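PDB 5GVJ: enoyl-[acyl-carrier-protein] reductase [FMN] from Thermotoga maritima, which probably reduces the carbon-carbon double bond of enoyl-acyl carrier protein substrates with NADH, passing the electrons through FMN. Local coordinates for residues F196-E201 and G282-I287; A32-A37 and K288-I293; W78-V83 and P101-R106; V70-V75 and P92-G97. The protein carries 1 engineered substitution. All coordinates share one frame; numbering follows the deposited sequence.

Overall arrangement
The four contacts fall into two clusters in a TIM-barrel-like fold built round eight parallel strands. Contacts 3 and 4 have centres about 8 Å apart: 70-75 and 92-97 pair as neighbouring strands, and the helices packed in contact 3 cover them, so together they build one beta-alpha-beta part of the barrel wall. Contacts 1 and 2 form the other cluster, centres about 12 Å apart, where the sodium-binding loop 282-287 runs directly into 288-293. Contact 2 ties the C-terminal helix back onto an early helix of the barrel, and the segments of the other three contacts lie between its two in sequence. Contacts 1 and 3 stand on opposite sides of the chain's centre, their centres about 32 Å apart.

Contact 1. Residues F196-E201 and G282-I287; sequences FVASVE and GLIDEI. With NA (sodium ion), chain C.
Ile287 lays two methyl groups on the turn at Ala198 and Ser199, and here the contact is tight. Its CG2 meets main chain, lying 3.4 Å from Ser199 C and also close to Val200 N. CD1 goes to a side chain instead: chi2 of -56° bends it over Ala198, where it stands 3.6 Å from Ala198 CB. The same CB receives Ile284 CG2 at 3.9 Å, so one methyl is met by two isoleucines. Ala198 is the centre of an inverse gamma turn directly after helix 193-197, and its CB points toward 282-287. Within 196-201, Ser199 OG donates to Phe196 O at 2.8 Å, with the donor tilted 20° from the carbonyl plane. Arg195 bridges the two segments, its NH2 bonding both Ala198 O and Glu286 O. Toward solvent the packing is looser: the exposed Val200 offers CG2 to Ile287 CG2 at 4.2 Å, and Glu286 turns its CB away from 196-201. Farther back along 282-287, Ile284 O binds a sodium ion at 2.3 Å, and water 1 completes the shell together with the carbonyl oxygens of Ile212, Val213, Ala215 and Ala281. That water also donates to Asp285 OD1. The arrangement is that of a sodium site built from main-chain carbonyls and water, whose Ile284 side chain lies about 4 Å from those of Thr194 and Ser280, which bind FMN in this protein.

Contact 2. Residues A32-A37 and K288-I293; sequences AAVSEA and KPVKQI
Val290 presses its CG1 methyl into the surface formed by Ala33, Val34 and Ala37. With CG1 anti to the backbone N (chi1 160°), this branch lies 3.7 Å from Ala33 O and 3.9 Å from Ala37 CB. The oxygen it touches is already engaged, since Ala37 N donates to Ala33 O within the helix. The Val34 side chain crosses that of Val290 at about a right angle, CG2 to CG1 at 4.2 Å. The other branch, Val290 CG2, makes a more distant approach to Ala33 CB at 4.3 Å. Val290 opens its helix, and its backbone N is bound by Glu201 OE1. One residue on, Lys291 is bent at chi2 (85°), which turns CD toward Ala37 CB, and at chi4, which swings NZ toward Ala37 O; between them CE rests 3.8 Å from Ala37 CA. NZ donates to Ala37 O at 3.3 Å, a long bond made from the flank, with a C=O...N angle of 110°. This carbonyl sits just past the C-terminal end of helix 28-36, where the helix dipole would probably welcome an ammonium group. The arrangement is helix-to-helix packing, joining the start of the long C-terminal helix 290-309 to the end of an outer helix of the TIM barrel.

Contact 3. Residues W78-V83 and P101-R106; sequences WADDLV and PTKYIR
Val83 sets its CG2 methyl over the face of the Tyr104 ring, a CH-pi contact with the carbon 3.7 Å from the ring centroid and only 9° off the normal. The nearest ring atom to that methyl is CG, at 3.8 Å, while the second branch, Val83 CG1, reaches Tyr104 CD1 at 4.0 Å. The opposite face of the ring is covered by Lys103 CG, 3.7 Å above the plane over its centre, so the phenol lies between a valine methyl and a lysine methylene. Tyr104 CG stands anti to its own carbonyl carbon (chi1 -60°), which carries CG toward helix 79-88. The helices carrying these groups are neighbours in the outer layer of the TIM barrel: segments 79-83 and 102-106 run nearly parallel, at an angle of 21°, with axes 11.3 Å apart. At that spacing a long aromatic side chain spans the groove. Beneath it, Val83 and Pro101 both rest on Phe96 of the strand that links the two helices. At the far end of the ring, Ala79 CB touches Tyr104 OH at 3.7 Å. The carboxylate of Asp80 approaches the ring edge through OD2, but too closely for its modelled position to be trusted. The salt bridge from Asp80 OD2 to Lys103 NZ, 3.6 Å long, is therefore less certain; the lysine chain reaches it through bends at chi3 and chi4.

Contact 4. Residues V70-V75 and P92-G97; sequences VNIILV and PVVTFG
Asn71 and Thr95 are paired on one face of two adjacent parallel strands of the TIM barrel, the strands of a beta-alpha-beta unit whose crossover is helix 79-88. Strand axes 4.6 Å apart and four consecutive bridges, from Val70-Val94 to Ile73-Gly97, establish the register. The Asn71 and Thr95 side chains cross at about a right angle, and Thr95 OG1 donates to Asn71 OD1 at 2.8 Å, in the amide carbonyl plane on a lone pair, with a C=O...O angle of 107°. Chi1 of 68° puts Thr95 OG1 between its backbone N and carbonyl carbon, on the side where Asn71 OD1 meets it. Asn71 lies near Gly21, and Thr95 near Gln191, both of the FMN site. On the other face of the sheet the partners are apolar. Ile72 and Phe96 lie side by side pointing the same way, with Ile72 CB 4.0 Å from Phe96 CD1. The other end of Ile72, CD1, meets Val94 CG1 obliquely at 4.0 Å. That valine methyl also lies over one face of the Phe96 ring, offset toward the rim. Leu74 crosses Phe96 at about a right angle, bringing CD2 to 3.5 Å from Phe96 CD1. Val83 and Cys86 of helix 79-88 pack on this face. Where the strand pairing ends, Leu74 N donates to Gly97 O at 3.0 Å, nearly in line with the carbonyl (C=O...N 161°).

Contact 1. Residues F196-E201 and G282-I287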
loop_
_atom_site.group_PDB
_atom_site.type_symbol
_atom_site.label_atom_id
_atom_site.label_comp_id
_atom_site.label_asym_id
_atom_site.label_seq_id
_atom_site.Cartn_x
_atom_site.Cartn_y
_atom_site.Cartn_z
ATOM N N PHE A 196 -2.645 17.968 -0.943
ATOM C CA PHE A 196 -2.403 19.410 -0.951
ATOM C C PHE A 196 -2.732 20.071 -2.289
ATOM O O PHE A 196 -2.991 21.281 -2.312
ATOM C CB PHE A 196 -0.956 19.712 -0.540
ATOM C CG PHE A 196 -0.719 19.574 0.943
ATOM C CD1 PHE A 196 -1.265 20.487 1.832
ATOM C CD2 PHE A 196 0.017 18.506 1.451
ATOM C CE1 PHE A 196 -1.063 20.365 3.204
ATOM C CE2 PHE A 196 0.218 18.360 2.830
ATOM C CZ PHE A 196 -0.319 19.285 3.705
ATOM N N VAL A 197 -2.701 19.334 -3.403
ATOM C CA VAL A 197 -3.275 19.861 -4.643
ATOM C C VAL A 197 -4.751 20.175 -4.443
ATOM O O VAL A 197 -5.275 21.170 -4.972
ATOM C CB VAL A 197 -3.074 18.870 -5.803
ATOM C CG1 VAL A 197 -3.955 19.257 -6.990
ATOM C CG2 VAL A 197 -1.606 18.813 -6.212
ATOM N N ALA A 198 -5.448 19.331 -3.680
ATOM C CA ALA A 198 -6.861 19.544 -3.357
ATOM C C ALA A 198 -7.023 20.478 -2.151
ATOM O O ALA A 198 -7.668 20.155 -1.155
ATOM C CB ALA A 198 -7.547 18.208 -3.103
ATOM N N SER A 199 -6.458 21.680 -2.267
ATOM C CA SER A 199 -6.544 22.642 -1.177
ATOM C C SER A 199 -6.967 24.007 -1.705
ATOM O O SER A 199 -6.843 24.303 -2.897
ATOM C CB SER A 199 -5.213 22.783 -0.440
ATOM O OG SER A 199 -4.281 23.476 -1.255
ATOM N N VAL A 200 -7.447 24.851 -0.787
ATOM C CA VAL A 200 -7.900 26.186 -1.189
ATOM C C VAL A 200 -6.742 26.981 -1.782
ATOM O O VAL A 200 -6.904 27.689 -2.785
ATOM C CB VAL A 200 -8.545 26.927 0.001
ATOM C CG1 VAL A 200 -8.940 28.360 -0.398
ATOM C CG2 VAL A 200 -9.768 26.191 0.498
ATOM N N GLU A 201 -5.547 26.842 -1.200
ATOM C CA GLU A 201 -4.388 27.613 -1.630
ATOM C C GLU A 201 -3.686 27.007 -2.834
ATOM O O GLU A 201 -2.743 27.617 -3.356
ATOM C CB GLU A 201 -3.397 27.758 -0.467
ATOM C CG GLU A 201 -3.913 28.622 0.701
ATOM C CD GLU A 201 -4.881 27.888 1.628
ATOM O OE1 GLU A 201 -5.067 26.655 1.460
ATOM O OE2 GLU A 201 -5.456 28.543 2.533
ATOM N N GLY A 282 -9.487 9.033 -3.857
ATOM C CA GLY A 282 -10.702 8.431 -3.334
ATOM C C GLY A 282 -10.924 8.653 -1.854
ATOM O O GLY A 282 -12.023 8.387 -1.358
ATOM N N LEU A 283 -9.908 9.129 -1.141
ATOM C CA LEU A 283 -10.021 9.476 0.264
ATOM C C LEU A 283 -10.321 10.954 0.467
ATOM O O LEU A 283 -10.478 11.397 1.610
ATOM C CB LEU A 283 -8.724 9.121 0.990
ATOM C CG LEU A 283 -8.282 7.669 0.904
ATOM C CD1 LEU A 283 -6.862 7.525 1.455
ATOM C CD2 LEU A 283 -9.284 6.811 1.664
ATOM N N ILE A 284 -10.379 11.726 -0.610
ATOM C CA ILE A 284 -10.524 13.174 -0.540
ATOM C C ILE A 284 -11.928 13.526 -1.017
ATOM O O ILE A 284 -12.291 13.259 -2.171
ATOM C CB ILE A 284 -9.446 13.877 -1.369
ATOM C CG1 ILE A 284 -8.069 13.648 -0.724
ATOM C CG2 ILE A 284 -9.748 15.372 -1.508
ATOM C CD1 ILE A 284 -6.917 13.893 -1.672
ATOM N N ASP A 285 -12.723 14.099 -0.125
ATOM C CA ASP A 285 -14.107 14.417 -0.435
ATOM C C ASP A 285 -14.410 15.900 -0.398
ATOM O O ASP A 285 -15.570 16.284 -0.605
ATOM C CB ASP A 285 -15.043 13.688 0.523
ATOM C CG ASP A 285 -14.902 12.201 0.406
ATOM O OD1 ASP A 285 -15.038 11.686 -0.727
ATOM O OD2 ASP A 285 -14.596 11.565 1.429
ATOM N N GLU A 286 -13.418 16.744 -0.144
ATOM C CA GLU A 286 -13.668 18.178 -0.195
ATOM C C GLU A 286 -12.340 18.913 -0.236
ATOM O O GLU A 286 -11.301 18.394 0.189
ATOM C CB GLU A 286 -14.519 18.657 0.985
ATOM C CG GLU A 286 -13.942 18.365 2.340
ATOM C CD GLU A 286 -14.768 18.976 3.458
ATOM O OE1 GLU A 286 -15.054 20.189 3.390
ATOM O OE2 GLU A 286 -15.142 18.245 4.396
ATOM N N ILE A 287 -12.392 20.120 -0.779
ATOM C CA ILE A 287 -11.227 20.995 -0.843
ATOM C C ILE A 287 -11.113 21.730 0.487
ATOM O O ILE A 287 -12.056 22.405 0.919
ATOM C CB ILE A 287 -11.342 21.975 -2.016
ATOM C CG1 ILE A 287 -11.569 21.218 -3.328
ATOM C CG2 ILE A 287 -10.115 22.864 -2.099
ATOM C CD1 ILE A 287 -10.503 20.176 -3.648
HETATM NA NA NA C . -12.352 12.001 -4.134
HETATM O O HOH W 1 -13.900 10.570 -2.795
#

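Contact 2. Residues A32-A37 and K288-I293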
loop_
_atom_site.group_PDB
_atom_site.type_symbol
_atom_site.label_atom_id
_atom_site.label_comp_id
_atom_site.label_asym_id
_atom_site.label_seq_id
_atom_site.Cartn_x
_atom_site.Cartn_y
_atom_site.Cartn_z
ATOM N N ALA A 32 4.438 28.135 -0.485
ATOM C CA ALA A 32 4.541 29.102 0.603
ATOM C C ALA A 32 3.482 28.843 1.664
ATOM O O ALA A 32 3.738 29.004 2.863
ATOM C CB ALA A 32 4.433 30.524 0.049
ATOM N N ALA A 33 2.285 28.433 1.242
ATOM C CA ALA A 33 1.210 28.161 2.190
ATOM C C ALA A 33 1.530 26.951 3.065
ATOM O O ALA A 33 1.315 26.981 4.286
ATOM C CB ALA A 33 -0.108 27.948 1.433
ATOM N N VAL A 34 2.052 25.879 2.461
ATOM C CA VAL A 34 2.400 24.691 3.237
ATOM C C VAL A 34 3.546 24.994 4.209
ATOM O O VAL A 34 3.498 24.612 5.383
ATOM C CB VAL A 34 2.741 23.523 2.291
ATOM C CG1 VAL A 34 3.180 22.304 3.098
ATOM C CG2 VAL A 34 1.519 23.146 1.450
ATOM N N SER A 35 4.582 25.702 3.745
ATOM C CA SER A 35 5.712 26.018 4.619
ATOM C C SER A 35 5.300 26.944 5.759
ATOM O O SER A 35 5.696 26.735 6.908
ATOM C CB SER A 35 6.846 26.642 3.808
ATOM O OG SER A 35 7.576 25.651 3.090
ATOM N N GLU A 36 4.517 27.983 5.469
ATOM C CA GLU A 36 4.098 28.884 6.546
ATOM C C GLU A 36 3.225 28.159 7.566
ATOM O O GLU A 36 3.307 28.443 8.767
ATOM C CB GLU A 36 3.373 30.101 5.969
ATOM C CG GLU A 36 2.983 31.169 7.010
ATOM C CD GLU A 36 4.172 31.690 7.803
ATOM O OE1 GLU A 36 5.292 31.743 7.239
ATOM O OE2 GLU A 36 3.988 32.051 8.993
ATOM N N ALA A 37 2.435 27.179 7.115
ATOM C CA ALA A 37 1.637 26.343 8.009
ATOM C C ALA A 37 2.460 25.329 8.799
ATOM O O ALA A 37 1.867 24.561 9.566
ATOM C CB ALA A 37 0.567 25.598 7.217
ATOM N N LYS A 288 -9.967 21.588 1.148
ATOM C CA LYS A 288 -9.779 22.203 2.447
ATOM C C LYS A 288 -8.674 23.256 2.409
ATOM O O LYS A 288 -7.753 23.176 1.591
ATOM C CB LYS A 288 -9.395 21.176 3.519
ATOM C CG LYS A 288 -10.416 20.100 3.842
ATOM C CD LYS A 288 -9.786 19.191 4.912
ATOM C CE LYS A 288 -10.592 17.940 5.183
ATOM N NZ LYS A 288 -9.926 17.131 6.246
ATOM N N PRO A 289 -8.722 24.234 3.306
ATOM C CA PRO A 289 -7.548 25.080 3.527
ATOM C C PRO A 289 -6.363 24.242 3.970
ATOM O O PRO A 289 -6.511 23.247 4.682
ATOM C CB PRO A 289 -7.998 26.026 4.646
ATOM C CG PRO A 289 -9.487 26.034 4.564
ATOM C CD PRO A 289 -9.846 24.622 4.175
ATOM N N VAL A 290 -5.176 24.671 3.538
ATOM C CA VAL A 290 -3.929 24.030 3.947
ATOM C C VAL A 290 -3.838 23.943 5.464
ATOM O O VAL A 290 -3.467 22.901 6.017
ATOM C CB VAL A 290 -2.732 24.786 3.335
ATOM C CG1 VAL A 290 -1.431 24.489 4.098
ATOM C CG2 VAL A 290 -2.589 24.403 1.864
ATOM N N LYS A 291 -4.207 25.018 6.163
ATOM C CA LYS A 291 -4.132 25.011 7.623
ATOM C C LYS A 291 -5.014 23.921 8.222
ATOM O O LYS A 291 -4.597 23.209 9.147
ATOM C CB LYS A 291 -4.535 26.379 8.179
ATOM C CG LYS A 291 -3.771 26.779 9.437
ATOM C CD LYS A 291 -2.435 27.446 9.075
ATOM C CE LYS A 291 -1.393 27.272 10.183
ATOM N NZ LYS A 291 -1.025 25.807 10.407
ATOM N N GLN A 292 -6.240 23.781 7.712
ATOM C CA GLN A 292 -7.138 22.754 8.226
ATOM C C GLN A 292 -6.617 21.357 7.913
ATOM O O GLN A 292 -6.698 20.455 8.756
ATOM C CB GLN A 292 -8.531 22.935 7.629
ATOM C CG GLN A 292 -9.597 22.094 8.315
ATOM C CD GLN A 292 -9.755 22.479 9.785
ATOM O OE1 GLN A 292 -9.697 21.627 10.671
ATOM N NE2 GLN A 292 -9.929 23.771 10.048
ATOM N N ILE A 293 -6.108 21.153 6.693
ATOM C CA ILE A 293 -5.531 19.854 6.329
ATOM C C ILE A 293 -4.512 19.413 7.371
ATOM O O ILE A 293 -4.554 18.282 7.871
ATOM C CB ILE A 293 -4.893 19.915 4.931
ATOM C CG1 ILE A 293 -5.966 20.110 3.858
ATOM C CG2 ILE A 293 -4.034 18.648 4.664
ATOM C CD1 ILE A 293 -5.386 20.384 2.447
#

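Contact 3. Residues W78-V83 and P101-R106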
loop_
_atom_site.group_PDB
_atom_site.type_symbol
_atom_site.label_atom_id
_atom_site.label_comp_id
_atom_site.label_asym_id
_atom_site.label_seq_id
_atom_site.Cartn_x
_atom_site.Cartn_y
_atom_site.Cartn_z
ATOM N N TRP A 78 17.526 21.013 -18.208
ATOM C CA TRP A 78 18.108 22.071 -17.392
ATOM C C TRP A 78 18.505 21.589 -15.999
ATOM O O TRP A 78 18.677 22.415 -15.094
ATOM C CB TRP A 78 17.135 23.244 -17.274
ATOM C CG TRP A 78 16.753 23.881 -18.580
ATOM C CD1 TRP A 78 15.639 23.619 -19.333
ATOM C CD2 TRP A 78 17.473 24.905 -19.275
ATOM N NE1 TRP A 78 15.629 24.413 -20.455
ATOM C CE2 TRP A 78 16.742 25.212 -20.442
ATOM C CE3 TRP A 78 18.666 25.591 -19.026
ATOM C CZ2 TRP A 78 17.169 26.173 -21.359
ATOM C CZ3 TRP A 78 19.086 26.553 -19.940
ATOM C CH2 TRP A 78 18.340 26.829 -21.090
ATOM N N ALA A 79 18.678 20.278 -15.815
ATOM C CA ALA A 79 18.839 19.735 -14.467
ATOM C C ALA A 79 20.102 20.263 -13.793
ATOM O O ALA A 79 20.052 20.720 -12.642
ATOM C CB ALA A 79 18.837 18.205 -14.512
ATOM N N ASP A 80 21.248 20.203 -14.486
ATOM C CA ASP A 80 22.489 20.748 -13.933
ATOM C C ASP A 80 22.310 22.199 -13.498
ATOM O O ASP A 80 22.678 22.580 -12.380
ATOM C CB ASP A 80 23.627 20.671 -14.959
ATOM C CG ASP A 80 23.926 19.265 -15.420
ATOM O OD1 ASP A 80 24.337 19.126 -16.593
ATOM O OD2 ASP A 80 23.775 18.306 -14.625
ATOM N N ASP A 81 21.753 23.026 -14.387
ATOM C CA ASP A 81 21.575 24.443 -14.087
ATOM C C ASP A 81 20.567 24.673 -12.969
ATOM O O ASP A 81 20.711 25.635 -12.208
ATOM C CB ASP A 81 21.133 25.194 -15.341
ATOM C CG ASP A 81 22.214 25.245 -16.388
ATOM O OD1 ASP A 81 23.396 25.287 -16.001
ATOM O OD2 ASP A 81 21.885 25.244 -17.591
ATOM N N LEU A 82 19.536 23.828 -12.864
ATOM C CA LEU A 82 18.557 24.002 -11.794
ATOM C C LEU A 82 19.166 23.670 -10.435
ATOM O O LEU A 82 18.867 24.336 -9.435
ATOM C CB LEU A 82 17.319 23.144 -12.067
ATOM C CG LEU A 82 16.395 23.620 -13.198
ATOM C CD1 LEU A 82 15.300 22.602 -13.464
ATOM C CD2 LEU A 82 15.776 24.978 -12.878
ATOM N N VAL A 83 20.036 22.657 -10.387
ATOM C CA VAL A 83 20.790 22.370 -9.168
ATOM C C VAL A 83 21.658 23.564 -8.786
ATOM O O VAL A 83 21.736 23.950 -7.613
ATOM C CB VAL A 83 21.637 21.095 -9.357
ATOM C CG1 VAL A 83 22.630 20.931 -8.214
ATOM C CG2 VAL A 83 20.743 19.853 -9.486
ATOM N N PRO A 101 20.215 10.555 -8.356
ATOM C CA PRO A 101 20.784 11.911 -8.384
ATOM C C PRO A 101 22.154 11.983 -7.732
ATOM O O PRO A 101 22.572 13.050 -7.271
ATOM C CB PRO A 101 19.758 12.723 -7.590
ATOM C CG PRO A 101 19.321 11.740 -6.517
ATOM C CD PRO A 101 19.426 10.332 -7.133
ATOM N N THR A 102 22.844 10.842 -7.680
ATOM C CA THR A 102 24.105 10.753 -6.952
ATOM C C THR A 102 25.081 11.831 -7.396
ATOM O O THR A 102 25.805 12.401 -6.573
ATOM C CB THR A 102 24.719 9.366 -7.150
ATOM O OG1 THR A 102 23.924 8.388 -6.461
ATOM C CG2 THR A 102 26.155 9.330 -6.637
ATOM N N LYS A 103 25.097 12.143 -8.694
ATOM C CA LYS A 103 26.086 13.076 -9.223
ATOM C C LYS A 103 25.956 14.472 -8.624
ATOM O O LYS A 103 26.911 15.253 -8.687
ATOM C CB LYS A 103 25.969 13.166 -10.747
ATOM C CG LYS A 103 24.745 13.946 -11.232
ATOM C CD LYS A 103 24.526 13.779 -12.735
ATOM C CE LYS A 103 25.746 14.231 -13.533
ATOM N NZ LYS A 103 25.965 15.717 -13.493
ATOM N N TYR A 104 24.803 14.808 -8.047
ATOM C CA TYR A 104 24.603 16.141 -7.490
ATOM C C TYR A 104 24.690 16.195 -5.975
ATOM O O TYR A 104 24.769 17.295 -5.415
ATOM C CB TYR A 104 23.229 16.684 -7.881
ATOM C CG TYR A 104 22.982 16.816 -9.353
ATOM C CD1 TYR A 104 23.806 17.599 -10.149
ATOM C CD2 TYR A 104 21.897 16.188 -9.942
ATOM C CE1 TYR A 104 23.566 17.731 -11.498
ATOM C CE2 TYR A 104 21.645 16.315 -11.284
ATOM C CZ TYR A 104 22.478 17.093 -12.062
ATOM O OH TYR A 104 22.212 17.223 -13.407
ATOM N N ILE A 105 24.623 15.048 -5.297
ATOM C CA ILE A 105 24.429 15.054 -3.850
ATOM C C ILE A 105 25.545 15.829 -3.160
ATOM O O ILE A 105 25.293 16.684 -2.299
ATOM C CB ILE A 105 24.336 13.613 -3.316
ATOM C CG1 ILE A 105 23.129 12.894 -3.922
ATOM C CG2 ILE A 105 24.296 13.616 -1.796
ATOM C CD1 ILE A 105 22.953 11.489 -3.395
ATOM N N ARG A 106 26.796 15.546 -3.531
ATOM C CA ARG A 106 27.933 16.108 -2.808
ATOM C C ARG A 106 27.957 17.634 -2.877
ATOM O O ARG A 106 28.144 18.308 -1.855
ATOM C CB ARG A 106 29.237 15.536 -3.354
ATOM C CG ARG A 106 30.459 16.195 -2.775
ATOM C CD ARG A 106 31.687 15.905 -3.627
ATOM N NE ARG A 106 32.847 16.491 -2.985
ATOM C CZ ARG A 106 34.061 15.960 -3.065
ATOM N NH1 ARG A 106 34.244 14.830 -3.752
ATOM N NH2 ARG A 106 35.093 16.543 -2.460
#

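Contact 4. Residues V70-V75 and P92-G97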
loop_
_atom_site.group_PDB
_atom_site.type_symbol
_atom_site.label_atom_id
_atom_site.label_comp_id
_atom_site.label_asym_id
_atom_site.label_seq_id
_atom_site.Cartn_x
_atom_site.Cartn_y
_atom_site.Cartn_z
ATOM N N VAL A 70 12.797 22.442 -3.213
ATOM C CA VAL A 70 12.654 22.470 -4.661
ATOM C C VAL A 70 12.818 21.041 -5.161
ATOM O O VAL A 70 13.808 20.376 -4.830
ATOM C CB VAL A 70 13.688 23.386 -5.339
ATOM C CG1 VAL A 70 13.642 23.181 -6.847
ATOM C CG2 VAL A 70 13.429 24.858 -4.989
ATOM N N ASN A 71 11.856 20.576 -5.949
ATOM C CA ASN A 71 11.947 19.278 -6.601
ATOM C C ASN A 71 12.531 19.440 -7.999
ATOM O O ASN A 71 12.037 20.238 -8.797
ATOM C CB ASN A 71 10.576 18.608 -6.683
ATOM C CG ASN A 71 10.637 17.252 -7.362
ATOM O OD1 ASN A 71 11.282 16.326 -6.862
ATOM N ND2 ASN A 71 9.978 17.132 -8.508
ATOM N N ILE A 72 13.567 18.666 -8.297
ATOM C CA ILE A 72 14.254 18.723 -9.581
ATOM C C ILE A 72 14.047 17.391 -10.291
ATOM O O ILE A 72 14.257 16.329 -9.692
ATOM C CB ILE A 72 15.750 19.026 -9.387
ATOM C CG1 ILE A 72 15.918 20.469 -8.895
ATOM C CG2 ILE A 72 16.531 18.768 -10.673
ATOM C CD1 ILE A 72 17.329 20.848 -8.606
ATOM N N ILE A 73 13.624 17.448 -11.553
ATOM C CA ILE A 73 13.471 16.251 -12.377
ATOM C C ILE A 73 14.779 15.987 -13.116
ATOM O O ILE A 73 15.224 16.810 -13.924
ATOM C CB ILE A 73 12.307 16.394 -13.367
ATOM C CG1 ILE A 73 11.004 16.673 -12.621
ATOM C CG2 ILE A 73 12.184 15.123 -14.194
ATOM C CD1 ILE A 73 10.636 15.585 -11.647
ATOM N N LEU A 74 15.371 14.818 -12.863
ATOM C CA LEU A 74 16.724 14.538 -13.335
ATOM C C LEU A 74 16.812 14.488 -14.854
ATOM O O LEU A 74 17.870 14.795 -15.416
ATOM C CB LEU A 74 17.214 13.223 -12.736
ATOM C CG LEU A 74 17.500 13.274 -11.235
ATOM C CD1 LEU A 74 17.598 11.868 -10.678
ATOM C CD2 LEU A 74 18.780 14.065 -10.942
ATOM N N VAL A 75 15.725 14.106 -15.536
ATOM C CA VAL A 75 15.733 14.018 -16.995
ATOM C C VAL A 75 15.493 15.359 -17.669
ATOM O O VAL A 75 15.532 15.439 -18.903
ATOM C CB VAL A 75 14.687 12.991 -17.481
ATOM C CG1 VAL A 75 14.936 11.640 -16.835
ATOM C CG2 VAL A 75 13.284 13.465 -17.171
ATOM N N PRO A 92 16.997 25.431 1.055
ATOM C CA PRO A 92 17.340 24.582 2.208
ATOM C C PRO A 92 17.223 23.094 1.925
ATOM O O PRO A 92 17.960 22.310 2.534
ATOM C CB PRO A 92 16.338 25.015 3.291
ATOM C CG PRO A 92 15.698 26.241 2.791
ATOM C CD PRO A 92 15.794 26.240 1.301
ATOM N N VAL A 93 16.321 22.683 1.035
ATOM C CA VAL A 93 15.986 21.275 0.819
ATOM C C VAL A 93 15.789 21.052 -0.673
ATOM O O VAL A 93 15.079 21.820 -1.327
ATOM C CB VAL A 93 14.708 20.856 1.575
ATOM C CG1 VAL A 93 14.444 19.352 1.370
ATOM C CG2 VAL A 93 14.808 21.207 3.054
ATOM N N VAL A 94 16.412 20.009 -1.219
ATOM C CA VAL A 94 16.200 19.642 -2.614
ATOM C C VAL A 94 15.781 18.180 -2.679
ATOM O O VAL A 94 16.454 17.309 -2.113
ATOM C CB VAL A 94 17.441 19.912 -3.487
ATOM C CG1 VAL A 94 17.224 19.393 -4.908
ATOM C CG2 VAL A 94 17.709 21.423 -3.537
ATOM N N THR A 95 14.651 17.919 -3.335
ATOM C CA THR A 95 14.225 16.567 -3.664
ATOM C C THR A 95 14.497 16.326 -5.138
ATOM O O THR A 95 14.611 17.266 -5.930
ATOM C CB THR A 95 12.733 16.324 -3.364
ATOM O OG1 THR A 95 11.904 17.082 -4.251
ATOM C CG2 THR A 95 12.382 16.667 -1.925
ATOM N N PHE A 96 14.618 15.047 -5.498
ATOM C CA PHE A 96 14.888 14.645 -6.868
ATOM C C PHE A 96 13.876 13.602 -7.304
ATOM O O PHE A 96 13.404 12.799 -6.494
ATOM C CB PHE A 96 16.296 14.058 -7.029
ATOM C CG PHE A 96 17.393 15.075 -6.969
ATOM C CD1 PHE A 96 17.739 15.805 -8.094
ATOM C CD2 PHE A 96 18.095 15.289 -5.792
ATOM C CE1 PHE A 96 18.765 16.736 -8.048
ATOM C CE2 PHE A 96 19.111 16.214 -5.736
ATOM C CZ PHE A 96 19.451 16.939 -6.871
ATOM N N GLY A 97 13.547 13.615 -8.595
ATOM C CA GLY A 97 12.747 12.564 -9.176
ATOM C C GLY A 97 13.367 12.062 -10.465
ATOM O O GLY A 97 14.197 12.727 -11.090
#